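Long-range contacts in lipoprotein (Klebsiella pneumoniae subsp. pneumoniae, PDB 4HWM), which is of unknown function but belongs to the YedD-like family of bacterial lipoproteins and folds as a small antiparallel beta barrel: residues Y9-P18 / P64-I74; M34-S42 / F52-V60. One frame throughout, in Å; residues are numbered along the deposited sequence. Where two conformers were deposited one is given.

Interaction 1 (Y9-P18 / P64-I74); sequences YEDVVKAPAP and PGKLMNRDSEI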
loop_
_atom_site.group_PDB
_atom_site.type_symbol
_atom_site.label_atom_id
_atom_site.label_comp_id
_atom_site.label_asym_id
_atom_site.label_seq_id
_atom_site.Cartn_x
_atom_site.Cartn_y
_atom_site.Cartn_z
ATOM N N TYR A 9 7.036 -5.215 14.827
ATOM C CA TYR A 9 7.170 -4.989 13.386
ATOM C C TYR A 9 8.501 -5.414 12.804
ATOM O O TYR A 9 8.548 -5.984 11.709
ATOM C CB TYR A 9 6.919 -3.513 13.076
ATOM C CG TYR A 9 7.009 -3.146 11.622
ATOM C CD1 TYR A 9 6.000 -3.518 10.732
ATOM C CD2 TYR A 9 8.110 -2.454 11.125
ATOM C CE1 TYR A 9 6.076 -3.181 9.385
ATOM C CE2 TYR A 9 8.194 -2.086 9.793
ATOM C CZ TYR A 9 7.159 -2.452 8.917
ATOM O OH TYR A 9 7.211 -2.097 7.594
ATOM N N GLU A 10 9.587 -5.169 13.548
ATOM C CA GLU A 10 10.944 -5.480 13.083
ATOM C C GLU A 10 11.143 -6.955 12.844
ATOM O O GLU A 10 12.007 -7.319 12.055
ATOM C CB GLU A 10 11.995 -5.014 14.119
ATOM C CG GLU A 10 12.107 -3.514 14.243
ATOM C CD GLU A 10 11.103 -2.900 15.203
ATOM O OE1 GLU A 10 10.168 -3.597 15.731
ATOM O OE2 GLU A 10 11.288 -1.691 15.467
ATOM N N ASP A 11 10.352 -7.777 13.532
ATOM C CA ASP A 11 10.498 -9.231 13.484
ATOM C C ASP A 11 9.556 -9.880 12.487
ATOM O O ASP A 11 9.612 -11.100 12.287
ATOM C CB ASP A 11 10.278 -9.826 14.884
ATOM C CG ASP A 11 11.257 -9.276 15.927
ATOM O OD1 ASP A 11 12.433 -9.016 15.586
ATOM O OD2 ASP A 11 10.859 -9.127 17.115
ATOM N N VAL A 12 8.703 -9.081 11.843
ATOM C CA VAL A 12 7.768 -9.601 10.857
ATOM C C VAL A 12 8.529 -10.062 9.649
ATOM O O VAL A 12 9.411 -9.359 9.146
ATOM C CB VAL A 12 6.726 -8.547 10.404
ATOM C CG1 VAL A 12 6.016 -9.009 9.110
ATOM C CG2 VAL A 12 5.744 -8.298 11.509
ATOM N N VAL A 13 8.153 -11.277 9.217
ATOM C CA VAL A 13 8.706 -11.946 8.050
ATOM C C VAL A 13 8.059 -11.388 6.767
ATOM O O VAL A 13 6.865 -11.582 6.504
ATOM C CB VAL A 13 8.497 -13.474 8.141
ATOM C CG1 VAL A 13 8.983 -14.178 6.853
ATOM C CG2 VAL A 13 9.214 -14.025 9.385
ATOM N N LYS A 14 8.859 -10.641 6.033
ATOM C CA LYS A 14 8.382 -9.900 4.849
ATOM C C LYS A 14 8.201 -10.875 3.697
ATOM O O LYS A 14 9.156 -11.548 3.302
ATOM C CB LYS A 14 9.400 -8.861 4.488
ATOM C CG LYS A 14 9.013 -8.016 3.324
ATOM C CD LYS A 14 10.005 -6.848 3.085
ATOM C CE LYS A 14 11.317 -7.243 2.446
ATOM N NZ LYS A 14 12.341 -6.149 2.417
ATOM N N ALA A 15 6.977 -10.953 3.171
ATOM C CA ALA A 15 6.651 -11.890 2.087
ATOM C C ALA A 15 6.911 -11.221 0.736
ATOM O O ALA A 15 6.444 -10.112 0.491
ATOM C CB ALA A 15 5.191 -12.325 2.164
ATOM N N PRO A 16 7.595 -11.915 -0.198
ATOM C CA PRO A 16 7.677 -11.423 -1.552
ATOM C C PRO A 16 6.297 -11.270 -2.189
ATOM O O PRO A 16 5.373 -12.015 -1.858
ATOM C CB PRO A 16 8.490 -12.503 -2.291
ATOM C CG PRO A 16 9.253 -13.187 -1.210
ATOM C CD PRO A 16 8.359 -13.173 -0.025
ATOM N N ALA A 17 6.139 -10.271 -3.042
ATOM C CA ALA A 17 4.854 -10.060 -3.693
ATOM C C ALA A 17 4.515 -11.269 -4.572
ATOM O O ALA A 17 5.342 -11.661 -5.405
ATOM C CB ALA A 17 4.917 -8.818 -4.542
ATOM N N PRO A 18 3.300 -11.827 -4.418
ATOM C CA PRO A 18 2.892 -12.820 -5.429
ATOM C C PRO A 18 2.832 -12.222 -6.822
ATOM O O PRO A 18 2.595 -11.029 -6.992
ATOM C CB PRO A 18 1.477 -13.218 -4.995
ATOM C CG PRO A 18 1.316 -12.723 -3.619
ATOM C CD PRO A 18 2.247 -11.581 -3.424
ATOM N N PRO A 64 4.863 3.333 5.680
ATOM C CA PRO A 64 5.513 2.140 5.157
ATOM C C PRO A 64 4.921 0.867 5.789
ATOM O O PRO A 64 4.350 0.903 6.877
ATOM C CB PRO A 64 6.986 2.353 5.539
ATOM C CG PRO A 64 7.128 3.902 5.622
ATOM C CD PRO A 64 5.821 4.286 6.277
ATOM N N GLY A 65 5.089 -0.272 5.122
ATOM C CA GLY A 65 4.669 -1.558 5.648
ATOM C C GLY A 65 5.385 -2.707 4.947
ATOM O O GLY A 65 6.314 -2.491 4.176
ATOM N N LYS A 66 4.908 -3.904 5.240
ATOM C CA LYS A 66 5.459 -5.138 4.703
ATOM C C LYS A 66 4.337 -6.085 4.396
ATOM O O LYS A 66 3.423 -6.202 5.187
ATOM C CB LYS A 66 6.322 -5.874 5.760
ATOM C CG LYS A 66 7.520 -5.163 6.212
ATOM C CD LYS A 66 8.195 -5.896 7.363
ATOM C CE LYS A 66 9.374 -5.162 7.914
ATOM N NZ LYS A 66 9.857 -5.887 9.156
ATOM N N LEU A 67 4.447 -6.849 3.313
ATOM C CA LEU A 67 3.511 -7.946 3.088
ATOM C C LEU A 67 3.820 -9.097 4.041
ATOM O O LEU A 67 4.992 -9.348 4.379
ATOM C CB LEU A 67 3.629 -8.480 1.682
ATOM C CG LEU A 67 3.273 -7.554 0.544
ATOM C CD1 LEU A 67 3.463 -8.346 -0.766
ATOM C CD2 LEU A 67 1.851 -6.987 0.663
HETATM N N MSE A 68 2.762 -9.777 4.463
HETATM C CA MSE A 68 2.861 -10.981 5.280
HETATM C C MSE A 68 1.936 -12.004 4.664
HETATM O O MSE A 68 0.838 -11.692 4.194
HETATM C CB MSE A 68 2.445 -10.663 6.712
HETATM C CG MSE A 68 2.492 -11.838 7.679
HETATM SE SE MSE A 68 1.848 -11.309 9.431
HETATM C CE MSE A 68 -0.065 -11.197 8.968
ATOM N N ASN A 69 2.405 -13.253 4.652
ATOM C CA ASN A 69 1.599 -14.385 4.251
ATOM C C ASN A 69 1.154 -15.071 5.550
ATOM O O ASN A 69 1.995 -15.460 6.365
ATOM C CB ASN A 69 2.444 -15.318 3.378
ATOM C CG ASN A 69 1.618 -16.227 2.489
ATOM O OD1 ASN A 69 0.488 -15.923 2.110
ATOM N ND2 ASN A 69 2.208 -17.350 2.123
ATOM N N ARG A 70 -0.156 -15.149 5.772
ATOM C CA ARG A 70 -0.718 -15.903 6.898
ATOM C C ARG A 70 -1.779 -16.835 6.348
ATOM O O ARG A 70 -2.766 -16.386 5.772
ATOM C CB ARG A 70 -1.321 -14.968 7.958
ATOM C CG ARG A 70 -1.747 -15.677 9.258
ATOM C CD ARG A 70 -1.988 -14.685 10.418
ATOM N NE ARG A 70 -3.226 -13.905 10.271
ATOM C CZ ARG A 70 -3.568 -12.846 11.017
ATOM N NH1 ARG A 70 -2.776 -12.398 11.994
ATOM N NH2 ARG A 70 -4.721 -12.221 10.783
ATOM N N ASP A 71 -1.568 -18.142 6.522
ATOM C CA ASP A 71 -2.508 -19.156 6.047
ATOM C C ASP A 71 -2.854 -18.960 4.568
ATOM O O ASP A 71 -4.034 -18.933 4.179
ATOM C CB ASP A 71 -3.744 -19.176 6.957
ATOM C CG ASP A 71 -3.368 -19.364 8.425
ATOM O OD1 ASP A 71 -2.501 -20.234 8.699
ATOM O OD2 ASP A 71 -3.893 -18.624 9.295
ATOM N N SER A 72 -1.792 -18.790 3.772
ATOM C CA SER A 72 -1.861 -18.625 2.307
ATOM C C SER A 72 -2.574 -17.352 1.800
ATOM O O SER A 72 -2.810 -17.210 0.591
ATOM C CB SER A 72 -2.517 -19.850 1.664
ATOM O OG SER A 72 -3.935 -19.717 1.668
ATOM N N GLU A 73 -2.913 -16.432 2.704
ATOM C CA GLU A 73 -3.549 -15.177 2.316
ATOM C C GLU A 73 -2.552 -14.061 2.538
ATOM O O GLU A 73 -1.724 -14.141 3.438
ATOM C CB GLU A 73 -4.803 -14.943 3.137
ATOM C CG GLU A 73 -5.858 -16.044 2.943
ATOM C CD GLU A 73 -7.164 -15.697 3.630
ATOM O OE1 GLU A 73 -7.206 -15.720 4.882
ATOM O OE2 GLU A 73 -8.147 -15.388 2.923
ATOM N N ILE A 74 -2.640 -13.039 1.690
ATOM C CA ILE A 74 -1.721 -11.893 1.724
ATOM C C ILE A 74 -2.314 -10.711 2.495
ATOM O O ILE A 74 -3.455 -10.323 2.269
ATOM C CB ILE A 74 -1.382 -11.425 0.302
ATOM C CG1 ILE A 74 -0.684 -12.561 -0.455
ATOM C CG2 ILE A 74 -0.487 -10.178 0.325
ATOM C CD1 ILE A 74 0.685 -12.911 0.112
HETATM O O HOH W 1 5.060 -13.780 5.620
#
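Ala15 N donates to Leu67 O at 2.8 Å, a straight bond that arrives from well above the carbonyl plane, and a water linking Val13 O to Asn69 N ties the extended 12-18 segment to strand 60-70 a second time. Next to the direct bond, Lys14 CA offers a C-H to the same Leu67 O.

At the Tyr9 end, Lys66 does most of the gripping. Its chain, extended beyond CG, runs obliquely over one face of the Tyr9 ring, with CE 4.0 Å from the ring centroid in a CH-pi contact and NZ 4.3 Å from it, a cation-pi pair only 13° off the ring normal. NZ then bonds Tyr9 O at 2.9 Å. Val12 N, closing the short 3-10 turn, reaches the same oxygen from the opposite face of its carbonyl plane, so Tyr9 O takes two donors. Tyr9 OH sits 3.2 Å from Gly65 CA, which lies at the ring edge.

Before it enters the first strand, 23-26, the N-terminal segment runs along strand 60-70 of an eight-stranded antiparallel barrel and past the turn that joins strands 40-45 and 50-56. Lys14 points its amine to Asp50 in a salt bridge.

Farther along, Leu67 CD1 packs 3.7 Å from Ala17 CA, while Leu67 also touches Val45 and Leu21. Beyond the type I' turn of Arg70 to Glu73, CG of the Pro18 ring meets Ile74 CG1 end-on at 3.7 Å.

Interaction 2 (M34-S42 / F52-V60); sequences MMSPDAIAS and FDCRQWQRV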
loop_
_atom_site.group_PDB
_atom_site.type_symbol
_atom_site.label_atom_id
_atom_site.label_comp_id
_atom_site.label_asym_id
_atom_site.label_seq_id
_atom_site.Cartn_x
_atom_site.Cartn_y
_atom_site.Cartn_z
HETATM N N MSE A 34 -13.597 6.953 2.504
HETATM C CA MSE A 34 -12.727 8.088 2.691
HETATM C C MSE A 34 -13.496 9.340 3.064
HETATM O O MSE A 34 -14.722 9.403 2.957
HETATM C CB MSE A 34 -11.907 8.280 1.435
HETATM C CG MSE A 34 -10.976 7.079 1.136
HETATM SE SE MSE A 34 -9.623 7.445 -0.185
HETATM C CE MSE A 34 -8.273 8.208 0.988
HETATM N N MSE A 35 -12.742 10.346 3.469
HETATM C CA MSE A 35 -13.324 11.559 4.026
HETATM C C MSE A 35 -14.217 12.332 3.047
HETATM O O MSE A 35 -15.187 12.967 3.434
HETATM C CB MSE A 35 -12.184 12.416 4.589
HETATM C CG MSE A 35 -12.540 13.428 5.602
HETATM SE SE MSE A 35 -13.487 12.690 7.121
HETATM C CE MSE A 35 -13.935 14.411 7.843
ATOM N N SER A 36 -13.902 12.269 1.764
ATOM C CA SER A 36 -14.607 13.014 0.743
ATOM C C SER A 36 -14.335 12.400 -0.635
ATOM O O SER A 36 -13.292 11.757 -0.794
ATOM C CB SER A 36 -14.121 14.463 0.770
ATOM O OG SER A 36 -15.119 15.333 0.221
ATOM N N PRO A 37 -15.234 12.612 -1.626
ATOM C CA PRO A 37 -15.051 11.989 -2.931
ATOM C C PRO A 37 -13.734 12.263 -3.652
ATOM O O PRO A 37 -13.284 11.402 -4.416
ATOM C CB PRO A 37 -16.234 12.515 -3.759
ATOM C CG PRO A 37 -17.302 12.699 -2.725
ATOM C CD PRO A 37 -16.577 13.235 -1.517
ATOM N N ASP A 38 -13.097 13.394 -3.402
ATOM C CA ASP A 38 -11.819 13.690 -4.065
ATOM C C ASP A 38 -10.597 13.106 -3.363
ATOM O O ASP A 38 -9.484 13.184 -3.894
ATOM C CB ASP A 38 -11.603 15.188 -4.228
ATOM C CG ASP A 38 -12.593 15.828 -5.182
ATOM O OD1 ASP A 38 -13.068 15.165 -6.154
ATOM O OD2 ASP A 38 -12.840 17.019 -4.923
ATOM N N ALA A 39 -10.800 12.510 -2.189
ATOM C CA ALA A 39 -9.696 11.865 -1.485
ATOM C C ALA A 39 -9.172 10.694 -2.352
ATOM O O ALA A 39 -9.951 10.040 -3.067
ATOM C CB ALA A 39 -10.126 11.376 -0.098
ATOM N N ILE A 40 -7.864 10.469 -2.266
ATOM C CA ILE A 40 -7.165 9.455 -3.051
ATOM C C ILE A 40 -6.379 8.561 -2.092
ATOM O O ILE A 40 -5.751 9.042 -1.161
ATOM C CB ILE A 40 -6.175 10.104 -4.063
ATOM C CG1 ILE A 40 -6.899 11.051 -5.009
ATOM C CG2 ILE A 40 -5.392 9.047 -4.884
ATOM C CD1 ILE A 40 -6.003 12.034 -5.708
ATOM N N ALA A 41 -6.405 7.253 -2.328
ATOM C CA ALA A 41 -5.517 6.325 -1.669
ATOM C C ALA A 41 -4.653 5.600 -2.679
ATOM O O ALA A 41 -5.087 5.245 -3.771
ATOM C CB ALA A 41 -6.296 5.332 -0.829
ATOM N N SER A 42 -3.423 5.353 -2.267
ATOM C CA SER A 42 -2.438 4.657 -3.093
ATOM C C SER A 42 -1.725 3.598 -2.258
ATOM O O SER A 42 -1.535 3.756 -1.049
ATOM C CB SER A 42 -1.388 5.647 -3.617
ATOM O OG SER A 42 -1.974 6.680 -4.380
ATOM N N PHE A 52 3.883 0.731 0.781
ATOM C CA PHE A 52 3.692 2.124 1.189
ATOM C C PHE A 52 2.252 2.493 0.953
ATOM O O PHE A 52 1.769 2.399 -0.187
ATOM C CB PHE A 52 4.610 3.027 0.358
ATOM C CG PHE A 52 4.827 4.406 0.932
ATOM C CD1 PHE A 52 5.474 4.568 2.138
ATOM C CD2 PHE A 52 4.387 5.532 0.256
ATOM C CE1 PHE A 52 5.721 5.844 2.632
ATOM C CE2 PHE A 52 4.602 6.791 0.757
ATOM C CZ PHE A 52 5.240 6.949 1.957
ATOM N N ASP A 53 1.572 2.889 2.028
ATOM C CA ASP A 53 0.123 3.189 2.014
ATOM C C ASP A 53 0.027 4.702 2.162
ATOM O O ASP A 53 0.425 5.210 3.209
ATOM C CB ASP A 53 -0.530 2.433 3.180
ATOM C CG ASP A 53 -2.012 2.729 3.358
ATOM O OD1 ASP A 53 -2.469 3.821 2.999
ATOM O OD2 ASP A 53 -2.698 1.849 3.897
ATOM N N CYS A 54 -0.430 5.395 1.107
ATOM C CA CYS A 54 -0.413 6.866 1.075
ATOM C C CYS A 54 -1.794 7.343 0.720
ATOM O O CYS A 54 -2.314 7.001 -0.333
ATOM C CB CYS A 54 0.619 7.346 0.058
ATOM S SG CYS A 54 0.827 9.114 -0.021
ATOM N N ARG A 55 -2.399 8.115 1.606
ATOM C CA ARG A 55 -3.760 8.597 1.409
ATOM C C ARG A 55 -3.751 10.101 1.538
ATOM O O ARG A 55 -3.031 10.635 2.351
ATOM C CB ARG A 55 -4.677 7.975 2.431
ATOM C CG ARG A 55 -4.578 6.468 2.391
ATOM C CD ARG A 55 -5.551 5.827 3.278
ATOM N NE ARG A 55 -5.196 4.446 3.581
ATOM C CZ ARG A 55 -5.991 3.534 4.109
ATOM N NH1 ARG A 55 -7.247 3.828 4.437
ATOM N NH2 ARG A 55 -5.500 2.331 4.357
ATOM N N GLN A 56 -4.538 10.784 0.730
ATOM C CA GLN A 56 -4.470 12.231 0.679
ATOM C C GLN A 56 -5.823 12.854 0.397
ATOM O O GLN A 56 -6.640 12.332 -0.368
ATOM C CB GLN A 56 -3.485 12.679 -0.388
ATOM C CG GLN A 56 -3.806 12.253 -1.786
ATOM C CD GLN A 56 -2.709 12.599 -2.734
ATOM O OE1 GLN A 56 -2.575 13.777 -3.142
ATOM N NE2 GLN A 56 -1.924 11.611 -3.118
ATOM N N TRP A 57 -6.044 13.992 1.040
ATOM C CA TRP A 57 -7.117 14.888 0.649
ATOM C C TRP A 57 -6.671 16.294 1.052
ATOM O O TRP A 57 -5.872 16.888 0.345
ATOM C CB TRP A 57 -8.466 14.450 1.229
ATOM C CG TRP A 57 -9.568 15.365 0.797
ATOM C CD1 TRP A 57 -9.769 15.878 -0.464
ATOM C CD2 TRP A 57 -10.591 15.884 1.617
ATOM N NE1 TRP A 57 -10.869 16.707 -0.456
ATOM C CE2 TRP A 57 -11.384 16.737 0.810
ATOM C CE3 TRP A 57 -10.915 15.735 2.963
ATOM C CZ2 TRP A 57 -12.494 17.409 1.306
ATOM C CZ3 TRP A 57 -12.007 16.412 3.463
ATOM C CH2 TRP A 57 -12.782 17.256 2.635
ATOM N N GLN A 58 -7.121 16.796 2.192
ATOM C CA GLN A 58 -6.619 18.066 2.711
ATOM C C GLN A 58 -5.213 17.912 3.275
ATOM O O GLN A 58 -4.439 18.864 3.272
ATOM C CB GLN A 58 -7.541 18.690 3.770
ATOM C CG GLN A 58 -8.953 18.958 3.300
ATOM C CD GLN A 58 -9.031 19.950 2.196
ATOM O OE1 GLN A 58 -8.442 21.033 2.279
ATOM N NE2 GLN A 58 -9.742 19.596 1.135
ATOM N N ARG A 59 -4.910 16.715 3.781
ATOM C CA ARG A 59 -3.593 16.354 4.259
ATOM C C ARG A 59 -3.236 14.972 3.728
ATOM O O ARG A 59 -4.112 14.238 3.281
ATOM C CB ARG A 59 -3.556 16.330 5.786
ATOM C CG ARG A 59 -3.749 17.712 6.403
ATOM C CD ARG A 59 -3.655 17.669 7.920
ATOM N NE ARG A 59 -4.789 16.961 8.513
ATOM C CZ ARG A 59 -4.842 16.464 9.755
ATOM N NH1 ARG A 59 -3.827 16.593 10.593
ATOM N NH2 ARG A 59 -5.932 15.818 10.157
ATOM N N VAL A 60 -1.949 14.661 3.794
ATOM C CA VAL A 60 -1.405 13.372 3.408
ATOM C C VAL A 60 -1.100 12.569 4.667
ATOM O O VAL A 60 -0.569 13.107 5.654
ATOM C CB VAL A 60 -0.097 13.582 2.609
ATOM C CG1 VAL A 60 0.562 12.274 2.270
ATOM C CG2 VAL A 60 -0.349 14.399 1.350
HETATM O O HOH W 2 -12.503 17.917 -2.556
HETATM O O HOH W 3 -2.657 8.826 -2.571
HETATM O O HOH W 4 -3.846 3.256 0.594
#
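Four backbone hydrogen bonds join Ile40 with Gln56 and Ser42 with Cys54, the two hydrogen-bonded pairs that flank the non-hydrogen-bonded pair Ala41 and Arg55. Those of Ile40 and Gln56 run nearly along the C=O axis, with Gln56 N 2.8 Å from Ile40 O; those of Ser42 and Cys54 are tilted from the carbonyl planes. One water accompanies the strands by donating to Cys54 O and bonding Ser42 OG, and another donates to Ser42 O.

Aromatic packing takes over where the strands end. Ser36 CB lies 3.5 Å from the centroid of the Trp57 six-membered ring, 15° off its normal, a CH-pi contact. Gln58 NE2 lies over the opposite face, toward the rim. Trp57 CG stands anti to the backbone N (chi1 -179°), which sends the indole out over the 36-39 turn. Met35 CG approaches Trp57 CZ3 at 3.7 Å, the two side chains crossing at about a right angle, and Ala39 CB packs on Trp57 CB. Back on the strands, Arg55 CG packs at 3.8 Å on Ala41 CB. At the indole edge, a water in the ring plane accepts from Trp57 NE1 and donates to Asp38 OD2.

Among charged groups, Arg55 grips Asp53 side-on, NE to OD1 and NH2 to OD2, both 2.9 Å and both on syn lone pairs. Arg55 also forms a salt bridge to Asp96, and Asp53 OD2 a hydrogen bond with the Tyr95 hydroxyl.

Cys54, on the face shared with Ile40 and Ser42, forms the disulfide to Cys110 of helix 108-118; the paired residues belong to the antiparallel beta hairpin of strands 40-45 and 50-56 in the barrel wall.

Overall arrangement
Both contacts involve the same barrel wall, since strands 50-56 and 60-70 are sheet neighbours, yet they lie on opposite sides of the chain's centre, with their own centres about 24 Å apart. They touch where the neighbouring strands meet: Pro64 N lies 3.8 Å from Phe52 CD1, a packing contact. In sequence, interaction 2 falls wholly between the two segments of interaction 1. The two differ in kind: interaction 2 pairs adjacent strands within the sheet and is tied to helix 108-118 by a disulfide, whereas interaction 1 lays a loop from near the N-terminus along strand 60-70. Neither can be tied to a known active site or ligand.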